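Local coordinates for protein toxin RelG (Mycobacterium tuberculosis, PDB 3G5O) that cleaves RNA, preferentially at the 3'-end of purine ribonucleotides, as the toxin of a type II toxin-antitoxin pair neutralised by its antitoxin RelF, at residues Y18-T23 / G47-E52; L54-P59 / L77-D82. All blocks are in the same frame, centred on the assembly; numbering follows the deposited sequence. Where two conformers were deposited one is given.

Contact 1: Y18-T23 / G47-E52; sequences YTVRFT and GDLSRE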
ATOM      1  N   TYR C  18      24.400 -10.925  10.799  1.00 25.48           N
ATOM      2  CA  TYR C  18      23.805 -11.957   9.959  1.00 24.15           C
ATOM      3  C   TYR C  18      24.595 -12.147   8.667  1.00 23.05           C
ATOM      4  O   TYR C  18      25.247 -11.211   8.150  1.00 22.21           O
ATOM      5  CB  TYR C  18      22.339 -11.597   9.683  1.00 25.31           C
ATOM      6  CG  TYR C  18      21.415 -11.931  10.827  1.00 25.38           C
ATOM      7  CD1 TYR C  18      21.886 -11.953  12.168  1.00 26.85           C
ATOM      8  CD2 TYR C  18      20.077 -12.261  10.590  1.00 21.35           C
ATOM      9  CE1 TYR C  18      21.018 -12.280  13.242  1.00 27.40           C
ATOM     10  CE2 TYR C  18      19.208 -12.554  11.646  1.00 24.55           C
ATOM     11  CZ  TYR C  18      19.673 -12.569  12.963  1.00 28.20           C
ATOM     12  OH  TYR C  18      18.797 -12.895  13.989  1.00 29.75           O
ATOM     13  N   THR C  19      24.573 -13.368   8.151  1.00 21.46           N
ATOM     14  CA  THR C  19      25.137 -13.653   6.840  1.00 22.18           C
ATOM     15  C   THR C  19      24.187 -13.118   5.755  1.00 20.86           C
ATOM     16  O   THR C  19      23.029 -13.468   5.743  1.00 21.80           O
ATOM     17  CB  THR C  19      25.251 -15.185   6.626  1.00 23.58           C
ATOM     18  OG1 THR C  19      26.022 -15.729   7.688  1.00 24.30           O
ATOM     19  CG2 THR C  19      25.913 -15.541   5.275  1.00 21.92           C
ATOM     20  N   VAL C  20      24.699 -12.311   4.839  1.00 20.49           N
ATOM     21  CA  VAL C  20      23.840 -11.630   3.848  1.00 19.81           C
ATOM     22  C   VAL C  20      24.052 -12.336   2.530  1.00 20.15           C
ATOM     23  O   VAL C  20      25.197 -12.661   2.165  1.00 20.39           O
ATOM     24  CB  VAL C  20      24.169 -10.113   3.715  1.00 19.50           C
ATOM     25  CG1 VAL C  20      23.404  -9.485   2.474  1.00 16.90           C
ATOM     26  CG2 VAL C  20      23.789  -9.376   4.978  1.00 19.50           C
ATOM     27  N   ARG C  21      22.950 -12.621   1.832  1.00 19.86           N
ATOM     28  CA  ARG C  21      22.997 -13.323   0.552  1.00 20.06           C
ATOM     29  C   ARG C  21      22.111 -12.536  -0.410  1.00 19.51           C
ATOM     30  O   ARG C  21      21.112 -11.929   0.020  1.00 19.88           O
ATOM     31  CB  ARG C  21      22.396 -14.735   0.684  1.00 20.37           C
ATOM     32  CG  ARG C  21      22.969 -15.644   1.767  1.00 23.89           C
ATOM     33  CD  ARG C  21      24.207 -16.373   1.332  1.00 25.65           C
ATOM     34  NE  ARG C  21      24.048 -17.260   0.173  1.00 28.74           N
ATOM     35  CZ  ARG C  21      25.066 -17.954  -0.361  1.00 28.53           C
ATOM     36  NH1 ARG C  21      26.269 -17.881   0.198  1.00 30.02           N
ATOM     37  NH2 ARG C  21      24.897 -18.718  -1.438  1.00 28.31           N
ATOM     38  N   PHE C  22      22.432 -12.580  -1.698  1.00 18.85           N
ATOM     39  CA  PHE C  22      21.625 -11.907  -2.722  1.00 19.29           C
ATOM     40  C   PHE C  22      21.021 -13.047  -3.527  1.00 19.66           C
ATOM     41  O   PHE C  22      21.736 -14.006  -3.890  1.00 20.32           O
ATOM     42  CB  PHE C  22      22.503 -11.067  -3.689  1.00 18.58           C
ATOM     43  CG  PHE C  22      22.902  -9.698  -3.157  1.00 19.65           C
ATOM     44  CD1 PHE C  22      22.345  -8.546  -3.704  1.00 20.38           C
ATOM     45  CD2 PHE C  22      23.873  -9.572  -2.173  1.00 19.31           C
ATOM     46  CE1 PHE C  22      22.699  -7.275  -3.235  1.00 19.95           C
ATOM     47  CE2 PHE C  22      24.246  -8.316  -1.691  1.00 20.51           C
ATOM     48  CZ  PHE C  22      23.662  -7.162  -2.257  1.00 18.68           C
ATOM     49  N   THR C  23      19.730 -12.929  -3.815  1.00 19.69           N
ATOM     50  CA  THR C  23      19.057 -13.819  -4.775  1.00 19.65           C
ATOM     51  C   THR C  23      19.523 -13.422  -6.181  1.00 20.79           C
ATOM     52  O   THR C  23      20.120 -12.347  -6.382  1.00 18.41           O
ATOM     53  CB  THR C  23      17.519 -13.675  -4.725  1.00 19.42           C
ATOM     54  OG1 THR C  23      17.153 -12.302  -4.943  1.00 18.17           O
ATOM     55  CG2 THR C  23      16.954 -14.142  -3.369  1.00 18.65           C
ATOM     56  N   GLY C  47      27.797  -4.666   5.467  1.00 22.92           N
ATOM     57  CA  GLY C  47      28.244  -3.899   6.627  1.00 22.85           C
ATOM     58  C   GLY C  47      27.074  -3.599   7.543  1.00 23.29           C
ATOM     59  O   GLY C  47      26.651  -4.471   8.294  1.00 23.19           O
ATOM     60  N   ASP C  48      26.539  -2.379   7.477  1.00 22.23           N
ATOM     61  CA  ASP C  48      25.410  -1.990   8.314  1.00 22.57           C
ATOM     62  C   ASP C  48      24.204  -2.924   8.281  1.00 22.27           C
ATOM     63  O   ASP C  48      23.588  -3.139   9.321  1.00 20.79           O
ATOM     64  CB  ASP C  48      24.963  -0.539   8.049  1.00 21.69           C
ATOM     65  CG  ASP C  48      26.016   0.487   8.492  1.00 26.82           C
ATOM     66  OD1 ASP C  48      27.014   0.091   9.169  1.00 29.34           O
ATOM     67  OD2 ASP C  48      25.866   1.682   8.148  1.00 30.33           O
ATOM     68  N   LEU C  49      23.826  -3.424   7.103  1.00 21.89           N
ATOM     69  CA  LEU C  49      22.650  -4.296   7.031  1.00 22.29           C
ATOM     70  C   LEU C  49      22.875  -5.646   7.725  1.00 22.47           C
ATOM     71  O   LEU C  49      21.983  -6.172   8.454  1.00 22.80           O
ATOM     72  CB  LEU C  49      22.201  -4.510   5.589  1.00 20.68           C
ATOM     73  CG  LEU C  49      21.126  -5.560   5.412  1.00 23.16           C
ATOM     74  CD1 LEU C  49      19.782  -5.063   5.968  1.00 24.31           C
ATOM     75  CD2 LEU C  49      21.026  -5.963   3.933  1.00 20.03           C
ATOM     76  N   SER C  50      24.050  -6.203   7.475  1.00 22.22           N
ATOM     77  CA  SER C  50      24.519  -7.397   8.167  1.00 23.74           C
ATOM     78  C   SER C  50      24.507  -7.238   9.687  1.00 23.93           C
ATOM     79  O   SER C  50      24.025  -8.125  10.400  1.00 24.74           O
ATOM     80  CB  SER C  50      25.951  -7.691   7.731  1.00 23.96           C
ATOM     81  OG  SER C  50      26.404  -8.814   8.418  1.00 23.01           O
ATOM     82  N   ARG C  51      25.055  -6.133  10.173  1.00 24.48           N
ATOM     83  CA  ARG C  51      25.135  -5.892  11.629  1.00 25.89           C
ATOM     84  C   ARG C  51      23.817  -5.619  12.288  1.00 26.02           C
ATOM     85  O   ARG C  51      23.606  -6.049  13.433  1.00 26.99           O
ATOM     86  CB  ARG C  51      26.116  -4.752  11.991  1.00 26.28           C
ATOM     87  CG  ARG C  51      27.586  -5.127  11.784  1.00 29.06           C
ATOM     88  CD  ARG C  51      28.537  -3.970  12.124  1.00 34.58           C
ATOM     89  NE  ARG C  51      28.517  -2.884  11.131  1.00 34.43           N
ATOM     90  CZ  ARG C  51      29.305  -2.792  10.052  1.00 33.86           C
ATOM     91  NH1 ARG C  51      30.203  -3.725   9.763  1.00 34.84           N
ATOM     92  NH2 ARG C  51      29.193  -1.750   9.244  1.00 32.44           N
ATOM     93  N   GLU C  52      22.916  -4.889  11.625  1.00 25.38           N
ATOM     94  CA  GLU C  52      21.655  -4.536  12.288  1.00 26.46           C
ATOM     95  C   GLU C  52      20.467  -4.589  11.337  1.00 25.44           C
ATOM     96  O   GLU C  52      19.867  -3.550  11.037  1.00 25.28           O
ATOM     97  CB  GLU C  52      21.759  -3.162  12.989  1.00 27.79           C
ATOM     98  CG  GLU C  52      22.821  -3.102  14.146  1.00 34.61           C
ATOM     99  CD  GLU C  52      22.414  -3.885  15.460  1.00 44.64           C
ATOM    100  OE1 GLU C  52      21.690  -4.932  15.427  1.00 46.96           O
ATOM    101  OE2 GLU C  52      22.851  -3.441  16.552  1.00 49.44           O
TER
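Tyr18 and Ser50 are joined by a pair of hydrogen bonds where the chain enters strand 19-23 beside the C-terminal turn of helix 35-51. Tyr18 N donates to Ser50 O at 2.9 Å, meeting the carbonyl 34° out of its plane. Ser50 OG gives its hydrogen back to Tyr18 O at 2.7 Å, lying in the carbonyl plane at a C=O...O angle of 149°. The serine hydroxyl stands anti to its own backbone N (chi1 179°), which aims it across the gap at that oxygen. Both partners are buried, so the two bonds satisfy polar backbone groups of Tyr18 away from solvent. Two residues along the strand, Val20 lays CG2 against the helix backbone, 3.8 Å from Ser50 CA, while CG1 approaches Leu49 CD2 more loosely at 4.5 Å. On the helix, Arg51 NH2 bridges back to Asp48 OD1 at 2.9 Å, and Asp48 OD2 has a second charged partner in Arg72. The Tyr18 ring leads away from the helix onto Val88, its hydroxyl bonded to Asp83. Strand 19-23 runs parallel to strand 87-95, and through Phe22 and Thr23, paired antiparallel with a strand of the Rv2865 antitoxin chain, the sheet runs on across the interface.

Contact 2: L54-P59 / L77-D82; sequences LRVGKP and LLYRID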
ATOM      1  N   LEU C  54      17.426  -5.470  11.543  1.00 26.40           N
ATOM      2  CA  LEU C  54      16.187  -4.825  12.026  1.00 28.30           C
ATOM      3  C   LEU C  54      16.311  -3.325  12.163  1.00 28.23           C
ATOM      4  O   LEU C  54      15.374  -2.612  11.859  1.00 29.78           O
ATOM      5  CB  LEU C  54      15.640  -5.430  13.345  1.00 27.27           C
ATOM      6  CG  LEU C  54      15.041  -6.847  13.213  1.00 31.18           C
ATOM      7  CD1 LEU C  54      14.870  -7.525  14.579  1.00 31.86           C
ATOM      8  CD2 LEU C  54      13.717  -6.890  12.391  1.00 31.38           C
ATOM      9  N   ARG C  55      17.442  -2.808  12.607  1.00 27.33           N
ATOM     10  CA  ARG C  55      17.456  -1.366  12.885  1.00 28.33           C
ATOM     11  C   ARG C  55      17.530  -0.510  11.616  1.00 26.48           C
ATOM     12  O   ARG C  55      17.037   0.613  11.601  1.00 26.14           O
ATOM     13  CB  ARG C  55      18.546  -0.980  13.914  1.00 29.73           C
ATOM     14  CG  ARG C  55      18.406  -1.681  15.302  1.00 35.67           C
ATOM     15  CD  ARG C  55      17.740  -0.797  16.419  1.00 45.78           C
ATOM     16  NE  ARG C  55      17.000  -1.604  17.424  1.00 51.19           N
ATOM     17  CZ  ARG C  55      16.676  -1.215  18.672  1.00 53.41           C
ATOM     18  NH1 ARG C  55      17.043  -0.026  19.140  1.00 55.17           N
ATOM     19  NH2 ARG C  55      15.986  -2.029  19.476  1.00 53.57           N
ATOM     20  N   VAL C  56      18.113  -1.035  10.542  1.00 24.44           N
ATOM     21  CA  VAL C  56      18.302  -0.191   9.356  1.00 23.90           C
ATOM     22  C   VAL C  56      17.069  -0.178   8.438  1.00 23.91           C
ATOM     23  O   VAL C  56      17.024   0.592   7.502  1.00 23.61           O
ATOM     24  CB  VAL C  56      19.535  -0.602   8.547  1.00 23.51           C
ATOM     25  CG1 VAL C  56      20.784  -0.488   9.409  1.00 25.50           C
ATOM     26  CG2 VAL C  56      19.380  -2.049   7.988  1.00 24.37           C
ATOM     27  N   GLY C  57      16.113  -1.076   8.662  1.00 22.27           N
ATOM     28  CA  GLY C  57      14.970  -1.123   7.771  1.00 23.26           C
ATOM     29  C   GLY C  57      13.671  -1.111   8.540  1.00 23.34           C
ATOM     30  O   GLY C  57      13.699  -1.070   9.774  1.00 23.55           O
ATOM     31  N   LYS C  58      12.556  -1.152   7.799  1.00 21.99           N
ATOM     32  CA  LYS C  58      11.185  -1.203   8.337  1.00 22.30           C
ATOM     33  C   LYS C  58      10.471  -2.441   7.791  1.00 20.92           C
ATOM     34  O   LYS C  58      10.673  -2.797   6.626  1.00 20.19           O
ATOM     35  CB  LYS C  58      10.374   0.024   7.880  1.00 22.12           C
ATOM     36  CG  LYS C  58      10.845   1.364   8.490  1.00 25.64           C
ATOM     37  CD  LYS C  58      10.382   1.543   9.952  1.00 31.97           C
ATOM     38  CE  LYS C  58      10.904   2.837  10.544  1.00 34.45           C
ATOM     39  NZ  LYS C  58      12.361   2.723  10.921  1.00 37.01           N
ATOM     40  N   PRO C  59       9.647  -3.102   8.625  1.00 20.70           N
ATOM     41  CA  PRO C  59       8.862  -4.231   8.093  1.00 20.03           C
ATOM     42  C   PRO C  59       7.763  -3.691   7.171  1.00 19.49           C
ATOM     43  O   PRO C  59       7.183  -2.652   7.457  1.00 19.34           O
ATOM     44  CB  PRO C  59       8.249  -4.888   9.364  1.00 19.29           C
ATOM     45  CG  PRO C  59       8.164  -3.694  10.394  1.00 21.35           C
ATOM     46  CD  PRO C  59       9.385  -2.821  10.068  1.00 21.02           C
ATOM     47  N   LEU C  77      16.896  -1.492  -0.364  1.00 15.27           N
ATOM     48  CA  LEU C  77      16.988  -2.937  -0.482  1.00 15.62           C
ATOM     49  C   LEU C  77      15.737  -3.501   0.125  1.00 16.19           C
ATOM     50  O   LEU C  77      15.299  -3.027   1.187  1.00 15.60           O
ATOM     51  CB  LEU C  77      18.183  -3.457   0.320  1.00 15.15           C
ATOM     52  CG  LEU C  77      19.526  -3.310  -0.388  1.00 18.26           C
ATOM     53  CD1 LEU C  77      19.891  -1.817  -0.422  1.00 19.40           C
ATOM     54  CD2 LEU C  77      20.641  -4.038   0.323  1.00 15.00           C
ATOM     55  N   LEU C  78      15.200  -4.518  -0.530  1.00 16.45           N
ATOM     56  CA  LEU C  78      14.064  -5.298  -0.028  1.00 16.94           C
ATOM     57  C   LEU C  78      14.601  -6.658   0.419  1.00 16.88           C
ATOM     58  O   LEU C  78      15.276  -7.347  -0.347  1.00 16.68           O
ATOM     59  CB  LEU C  78      13.031  -5.515  -1.138  1.00 16.21           C
ATOM     60  CG  LEU C  78      11.745  -6.299  -0.795  1.00 18.05           C
ATOM     61  CD1 LEU C  78      10.897  -5.432   0.129  1.00 16.76           C
ATOM     62  CD2 LEU C  78      10.959  -6.662  -2.085  1.00 17.01           C
ATOM     63  N   TYR C  79      14.286  -7.089   1.633  1.00 16.58           N
ATOM     64  CA  TYR C  79      14.962  -8.294   2.149  1.00 16.71           C
ATOM     65  C   TYR C  79      14.135  -9.104   3.119  1.00 18.44           C
ATOM     66  O   TYR C  79      13.106  -8.616   3.561  1.00 17.50           O
ATOM     67  CB  TYR C  79      16.316  -7.961   2.784  1.00 16.79           C
ATOM     68  CG  TYR C  79      16.279  -6.950   3.882  1.00 16.50           C
ATOM     69  CD1 TYR C  79      16.337  -7.355   5.215  1.00 17.46           C
ATOM     70  CD2 TYR C  79      16.205  -5.574   3.603  1.00 14.50           C
ATOM     71  CE1 TYR C  79      16.328  -6.415   6.266  1.00 16.18           C
ATOM     72  CE2 TYR C  79      16.185  -4.628   4.637  1.00 16.61           C
ATOM     73  CZ  TYR C  79      16.263  -5.058   5.969  1.00 18.71           C
ATOM     74  OH  TYR C  79      16.254  -4.129   7.002  1.00 18.39           O
ATOM     75  N   ARG C  80      14.574 -10.340   3.395  1.00 19.29           N
ATOM     76  CA  ARG C  80      13.961 -11.168   4.413  1.00 21.14           C
ATOM     77  C   ARG C  80      15.019 -11.454   5.469  1.00 22.77           C
ATOM     78  O   ARG C  80      16.223 -11.454   5.168  1.00 21.13           O
ATOM     79  CB  ARG C  80      13.486 -12.494   3.803  1.00 21.68           C
ATOM     80  CG  ARG C  80      12.297 -12.318   2.808  1.00 23.43           C
ATOM     81  CD  ARG C  80      11.670 -13.685   2.488  1.00 27.97           C
ATOM     82  NE  ARG C  80      10.596 -13.658   1.487  1.00 29.06           N
ATOM     83  CZ  ARG C  80       9.340 -13.334   1.745  1.00 28.75           C
ATOM     84  NH1 ARG C  80       8.986 -12.986   2.983  1.00 28.85           N
ATOM     85  NH2 ARG C  80       8.435 -13.379   0.777  1.00 27.15           N
ATOM     86  N   ILE C  81      14.545 -11.707   6.694  1.00 23.85           N
ATOM     87  CA  ILE C  81      15.395 -12.066   7.840  0.50 24.46           C
ATOM     88  C   ILE C  81      15.069 -13.498   8.243  1.00 25.24           C
ATOM     89  O   ILE C  81      13.889 -13.844   8.448  1.00 24.91           O
ATOM     90  CB  ILE C  81      15.125 -11.189   9.081  0.50 24.33           C
ATOM     91  CG1 ILE C  81      15.153  -9.713   8.726  0.50 25.02           C
ATOM     92  CG2 ILE C  81      16.176 -11.439  10.170  0.50 23.63           C
ATOM     93  CD1 ILE C  81      16.301  -9.396   7.905  0.50 26.05           C
ATOM     94  N   ASP C  82      16.092 -14.319   8.356  1.00 26.59           N
ATOM     95  CA  ASP C  82      15.936 -15.677   8.840  1.00 28.70           C
ATOM     96  C   ASP C  82      16.739 -15.788  10.157  1.00 29.43           C
ATOM     97  O   ASP C  82      17.951 -16.028  10.145  1.00 28.02           O
ATOM     98  CB  ASP C  82      16.427 -16.639   7.753  1.00 29.15           C
ATOM     99  CG  ASP C  82      16.385 -18.120   8.198  1.00 34.77           C
ATOM    100  OD1 ASP C  82      16.023 -18.411   9.375  1.00 37.54           O
ATOM    101  OD2 ASP C  82      16.743 -18.984   7.362  1.00 39.28           O
TER
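Tyr79 reaches from its strand with the phenol oxygen foremost and sets it against the backbone of Gly57, OH lying 3.4 Å from Gly57 CA. Val56 CG2 comes to the same oxygen at 3.9 Å, and the valine and tyrosine side chains cross at about a right angle. With chi1 at 56°, the tyrosine CG sits between its own backbone N and carbonyl carbon, and from there the ring extends to the turn ahead of strand 57-59. Gly57 N is close to the hydroxyl, at 3.5 Å, but the angle is poor and no bond forms; the polar partner of Tyr79 OH is the carbonyl oxygen of Pro53, just before the segment. Across the two segments the meeting is therefore van der Waals packing, concentrated on the phenol end of a single buried tyrosine. Gly57 meets the hydroxyl through its backbone, CA being the nearest atom. In the mixed sheet of this RelE-family toxin, strand 68-72 lies between strands 57-59 and 75-82, pairing antiparallel with both, so the tyrosine passes over the middle strand and touches Ala70 on the way. The next inward-facing residue of its own strand, Ile81, places CD1 at the ring edge, in plane, in one of its two conformers. Val56 O is hydrogen-bonded to a Tris molecule, probably from the crystallisation liquor.

How the contacts relate
From the N terminus, strand 19-23 leads into the helical hairpin of 24-30 and 35-51, and contact 1 closes that largely helical loop by bringing the end of helix 35-51 back to the start of the strand. The chain then turns into strand 57-59, where contact 2 opens; it closes across strand 68-72 at strand 75-82. The contacts follow in series, neither nesting nor crossing, and their centres lie about 9 Å apart. Leu49 joins them: its CD1 lies 3.5 Å from Tyr79 CZ and 3.7 Å from Val56 CG2. A second link sets the Tyr18 ring against one conformer of Ile81. Together they tie the helix end to both outer strands and a central one.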